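Local atomic coordinates of mannitol dehydrogenase (Helicobacter pylori, PDB entry 3TWO), a protein that probably reduces cinnamaldehydes to the corresponding alcohols, or the reverse, as a zinc-dependent, NADP(H)-binding cinnamyl-alcohol dehydrogenase of the medium-chain family. Residues Ile10-Lys13 and Asp14-Phe17; Val303-Ser306 and Ile307-Ile311. All blocks are in the same frame, centred on the assembly; numbering follows the deposited sequence.

Contact 1: residues Ile10-Lys13 and Asp14-Phe17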
loop_
_atom_site.group_PDB
_atom_site.type_symbol
_atom_site.label_atom_id
_atom_site.label_comp_id
_atom_site.label_asym_id
_atom_site.label_seq_id
_atom_site.Cartn_x
_atom_site.Cartn_y
_atom_site.Cartn_z
ATOM N N ILE B 10 -14.092 -33.117 -0.695
ATOM C CA ILE B 10 -13.447 -33.311 0.625
ATOM C C ILE B 10 -14.437 -32.984 1.734
ATOM O O ILE B 10 -15.178 -31.987 1.640
ATOM C CB ILE B 10 -12.157 -32.447 0.690
ATOM C CG1 ILE B 10 -11.459 -32.595 2.049
ATOM C CG2 ILE B 10 -12.464 -30.953 0.320
ATOM C CD1 ILE B 10 -10.125 -31.788 2.144
ATOM N N PHE B 11 -14.512 -33.814 2.771
ATOM C CA PHE B 11 -15.585 -33.640 3.741
ATOM C C PHE B 11 -15.238 -32.889 5.017
ATOM O O PHE B 11 -16.139 -32.572 5.829
ATOM C CB PHE B 11 -16.155 -34.983 4.122
ATOM C CG PHE B 11 -17.259 -35.423 3.218
ATOM C CD1 PHE B 11 -16.973 -35.817 1.888
ATOM C CD2 PHE B 11 -18.597 -35.418 3.672
ATOM C CE1 PHE B 11 -18.003 -36.231 1.018
ATOM C CE2 PHE B 11 -19.643 -35.827 2.808
ATOM C CZ PHE B 11 -19.332 -36.246 1.466
ATOM N N SER B 12 -13.954 -32.720 5.260
ATOM C CA SER B 12 -13.507 -31.848 6.317
ATOM C C SER B 12 -12.018 -31.609 6.067
ATOM O O SER B 12 -11.420 -32.237 5.212
ATOM C CB SER B 12 -13.735 -32.425 7.696
ATOM O OG SER B 12 -12.757 -33.396 7.952
ATOM N N LYS B 13 -11.438 -30.709 6.836
ATOM C CA LYS B 13 -10.157 -30.109 6.489
ATOM C C LYS B 13 -9.004 -31.104 6.521
ATOM O O LYS B 13 -8.010 -30.879 5.892
ATOM C CB LYS B 13 -9.861 -28.987 7.487
ATOM C CG LYS B 13 -9.580 -29.573 8.885
ATOM C CD LYS B 13 -9.881 -28.641 9.981
ATOM C CE LYS B 13 -8.896 -27.568 10.060
ATOM N NZ LYS B 13 -9.089 -27.168 11.456
ATOM N N ASP B 14 -9.131 -32.189 7.256
ATOM C CA ASP B 14 -8.074 -33.205 7.336
ATOM C C ASP B 14 -8.339 -34.504 6.599
ATOM O O ASP B 14 -7.607 -35.466 6.838
ATOM C CB ASP B 14 -7.796 -33.630 8.785
ATOM C CG ASP B 14 -7.403 -32.482 9.665
ATOM O OD1 ASP B 14 -6.576 -31.643 9.253
ATOM O OD2 ASP B 14 -7.924 -32.440 10.790
ATOM N N GLU B 15 -9.337 -34.566 5.720
ATOM C CA GLU B 15 -9.577 -35.837 5.001
ATOM C C GLU B 15 -9.019 -35.857 3.589
ATOM O O GLU B 15 -8.501 -34.868 3.139
ATOM C CB GLU B 15 -11.049 -36.140 4.970
ATOM C CG GLU B 15 -11.562 -36.461 6.333
ATOM C CD GLU B 15 -13.028 -36.697 6.288
ATOM O OE1 GLU B 15 -13.489 -37.563 5.496
ATOM O OE2 GLU B 15 -13.731 -35.996 7.039
ATOM N N HIS B 16 -9.134 -36.993 2.920
ATOM C CA HIS B 16 -8.810 -37.138 1.533
ATOM C C HIS B 16 -10.048 -36.922 0.698
ATOM O O HIS B 16 -11.145 -37.146 1.176
ATOM C CB HIS B 16 -8.297 -38.548 1.266
ATOM C CG HIS B 16 -6.927 -38.803 1.822
ATOM N ND1 HIS B 16 -6.132 -37.799 2.349
ATOM C CD2 HIS B 16 -6.196 -39.938 1.896
ATOM C CE1 HIS B 16 -4.991 -38.319 2.767
ATOM N NE2 HIS B 16 -5.005 -39.616 2.505
ATOM N N PHE B 17 -9.834 -36.538 -0.560
ATOM C CA PHE B 17 -10.837 -36.398 -1.607
ATOM C C PHE B 17 -11.457 -37.728 -1.960
ATOM O O PHE B 17 -10.768 -38.736 -1.915
ATOM C CB PHE B 17 -10.177 -35.757 -2.821
ATOM C CG PHE B 17 -10.118 -34.222 -2.708
ATOM C CD1 PHE B 17 -9.068 -33.585 -2.035
ATOM C CD2 PHE B 17 -11.161 -33.438 -3.206
ATOM C CE1 PHE B 17 -9.044 -32.193 -1.896
ATOM C CE2 PHE B 17 -11.121 -32.018 -3.076
ATOM C CZ PHE B 17 -10.056 -31.422 -2.395
#

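Contact 2: residues Val303-Ser306 and Ile307-Ile311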
loop_
_atom_site.group_PDB
_atom_site.type_symbol
_atom_site.label_atom_id
_atom_site.label_comp_id
_atom_site.label_asym_id
_atom_site.label_seq_id
_atom_site.Cartn_x
_atom_site.Cartn_y
_atom_site.Cartn_z
ATOM N N VAL B 303 -8.022 -14.103 -22.018
ATOM C CA VAL B 303 -8.037 -15.366 -22.773
ATOM C C VAL B 303 -7.796 -15.132 -24.260
ATOM O O VAL B 303 -6.998 -15.844 -24.882
ATOM C CB VAL B 303 -9.353 -16.205 -22.500
ATOM C CG1 VAL B 303 -9.516 -17.367 -23.533
ATOM C CG2 VAL B 303 -9.327 -16.747 -21.015
ATOM N N ASP B 304 -8.445 -14.103 -24.823
ATOM C CA ASP B 304 -8.262 -13.789 -26.258
ATOM C C ASP B 304 -6.786 -13.495 -26.551
ATOM O O ASP B 304 -6.247 -13.962 -27.575
ATOM C CB ASP B 304 -9.124 -12.562 -26.693
ATOM C CG ASP B 304 -10.635 -12.850 -26.658
ATOM O OD1 ASP B 304 -11.064 -14.025 -26.559
ATOM O OD2 ASP B 304 -11.409 -11.892 -26.673
ATOM N N PHE B 305 -6.159 -12.688 -25.668
ATOM C CA PHE B 305 -4.783 -12.263 -25.831
ATOM C C PHE B 305 -3.881 -13.507 -25.795
ATOM O O PHE B 305 -2.998 -13.665 -26.633
ATOM C CB PHE B 305 -4.406 -11.318 -24.654
ATOM C CG PHE B 305 -2.963 -10.858 -24.661
ATOM C CD1 PHE B 305 -2.528 -9.855 -25.524
ATOM C CD2 PHE B 305 -2.043 -11.386 -23.759
ATOM C CE1 PHE B 305 -1.164 -9.397 -25.513
ATOM C CE2 PHE B 305 -0.697 -10.924 -23.717
ATOM C CZ PHE B 305 -0.264 -9.936 -24.608
ATOM N N SER B 306 -4.146 -14.384 -24.820
ATOM C CA SER B 306 -3.270 -15.492 -24.518
ATOM C C SER B 306 -3.342 -16.476 -25.663
ATOM O O SER B 306 -2.334 -17.048 -26.065
ATOM C CB SER B 306 -3.674 -16.129 -23.186
ATOM O OG SER B 306 -3.617 -15.144 -22.165
ATOM N N ILE B 307 -4.514 -16.635 -26.241
ATOM C CA ILE B 307 -4.623 -17.600 -27.315
ATOM C C ILE B 307 -3.970 -17.014 -28.561
ATOM O O ILE B 307 -3.249 -17.720 -29.289
ATOM C CB ILE B 307 -6.072 -17.966 -27.604
ATOM C CG1 ILE B 307 -6.556 -18.953 -26.549
ATOM C CG2 ILE B 307 -6.252 -18.485 -29.114
ATOM C CD1 ILE B 307 -8.149 -19.107 -26.520
ATOM N N LYS B 308 -4.223 -15.736 -28.808
ATOM C CA LYS B 308 -3.593 -15.056 -29.934
ATOM C C LYS B 308 -2.052 -15.143 -29.936
ATOM O O LYS B 308 -1.439 -15.424 -30.970
ATOM C CB LYS B 308 -3.996 -13.570 -29.963
ATOM C CG LYS B 308 -3.465 -12.892 -31.234
ATOM C CD LYS B 308 -3.477 -11.416 -31.084
ATOM C CE LYS B 308 -3.415 -10.733 -32.443
ATOM N NZ LYS B 308 -3.490 -9.248 -32.174
ATOM N N HIS B 309 -1.417 -14.874 -28.790
ATOM C CA HIS B 309 0.040 -14.849 -28.736
ATOM C C HIS B 309 0.639 -16.180 -28.273
ATOM O O HIS B 309 1.861 -16.279 -28.039
ATOM C CB HIS B 309 0.491 -13.670 -27.861
ATOM C CG HIS B 309 0.144 -12.360 -28.483
ATOM N ND1 HIS B 309 -0.836 -11.534 -27.990
ATOM C CD2 HIS B 309 0.555 -11.796 -29.639
ATOM C CE1 HIS B 309 -0.964 -10.478 -28.772
ATOM N NE2 HIS B 309 -0.136 -10.620 -29.786
ATOM N N ASN B 310 -0.213 -17.209 -28.154
ATOM C CA ASN B 310 0.279 -18.524 -27.717
ATOM C C ASN B 310 1.050 -18.456 -26.384
ATOM O O ASN B 310 2.140 -18.979 -26.256
ATOM C CB ASN B 310 1.103 -19.208 -28.810
ATOM C CG ASN B 310 0.735 -20.674 -28.981
ATOM O OD1 ASN B 310 -0.111 -21.051 -29.859
ATOM N ND2 ASN B 310 1.339 -21.514 -28.193
ATOM N N ILE B 311 0.439 -17.810 -25.406
ATOM C CA ILE B 311 0.950 -17.718 -24.068
ATOM C C ILE B 311 0.078 -18.619 -23.171
ATOM O O ILE B 311 -1.074 -18.284 -22.859
ATOM C CB ILE B 311 0.832 -16.278 -23.581
ATOM C CG1 ILE B 311 1.677 -15.370 -24.468
ATOM C CG2 ILE B 311 1.300 -16.146 -22.133
ATOM C CD1 ILE B 311 1.518 -13.821 -24.168
#

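Contact 1: residues Ile10-Lys13 and Asp14-Phe17
S12 and E15 hold the two limbs of a tight turn together with two hydrogen bonds, one between backbones and one between side chains. The amide N of E15 donates to the carbonyl O of S12 over 3.2 Å in a nearly straight bond (171°), which closes a type I beta turn from S12 to E15. The donor stands well above the carbonyl plane. Beside it the hydroxyl OG of S12 reaches OE2 of E15 at 2.9 Å and meets the carboxylate on its anti side, 22° out of its plane. OG of S12 lies between its own backbone N and carbonyl carbon, facing the acid; in E15, CG sits anti to the carbonyl carbon, which sets the direction, and the extended chain beyond it carries the carboxylate out to OG. The same OE2 rests against CB of F11 at 3.9 Å.

The charged ends of K13 and D14 do not meet: the chains lie side by side, pointing the same way, but NZ of K13 is 5.4 Å from OD2 of D14, so any attraction is probably modest.

The apolar part lies where the two ends of the loop come together, at I10 and F17. CB of I10 stands over the centre of the F17 ring in a CH-pi contact, 3.9 Å from the centroid and 10° off the normal, while CG2 of I10 touches CZ of F17 at 3.7 Å. With CG1 anti to the backbone N, the ethyl arm of I10 runs instead to the carbonyl O of E15, which CD1 meets at 3.6 Å.

F17 also packs edge-to-face on Y327, and its amide bonds to D324, both of helix 323-331. The loop thereby connects strands 3-9 and 18-24 while lying against that helix.

Contact 2: residues Val303-Ser306 and Ile307-Ile311
The ring of F305 receives H309 over one face, four residues on and just past the last helical residue. ND1 of H309 stands 3.2 Å above the phenyl plane, displaced toward the rim, and comes within 3.3 Å of CE1 of F305. The two planes make 59° with their centroids 4.6 Å apart, an oblique aromatic pair. F305 is turned for this by CG lying anti to its backbone N (chi1 177°), which brings the end of the ring round to the imidazole of H309. The backbone O of F305 is gripped there too: the amide N of H309 bonds to it at 2.9 Å, and ND1 of H309 adds a weak bond.

The helix 296-308 ends here in a Schellman motif. N310, with positive phi, is its C-prime residue; I311 N returns to S306 O at 3.0 Å, and N310 N bonds weakly to I307 O.

That reversal brings I311 back against F305, where CD1 touches CE2 of F305 at 3.7 Å and the two side chains cross at a slant. On another side of the helix V303 and I307 run side by side, CG1 meeting CD1 at 3.7 Å. V303 and S306 pack on L158 of helix 158-171, F305 and I311 on Y195 of helix 187-198; OG of S306 bonds to the carbonyl O of M302 and to the hydroxyl of Y195.

Read from the N terminus, the chain leaves strand 3-9 and reverses at contact 1, which closes the short loop leading into strand 18-24. Almost three hundred residues later contact 2 ends helix 296-308, where the chain turns back toward strand 315-318. The two are in series, neither nested nor crossed, with centres about 36 Å apart and nearest atoms about 24 Å apart, on opposite sides of the chain's centre. Contact 1 joins the N-terminal strands to helix 323-331. Contact 2 ties the last turn of its helix to helices 158-171 and 187-198, the latter following the parallel-sheet strand 179-183 of the Rossmann-type fold.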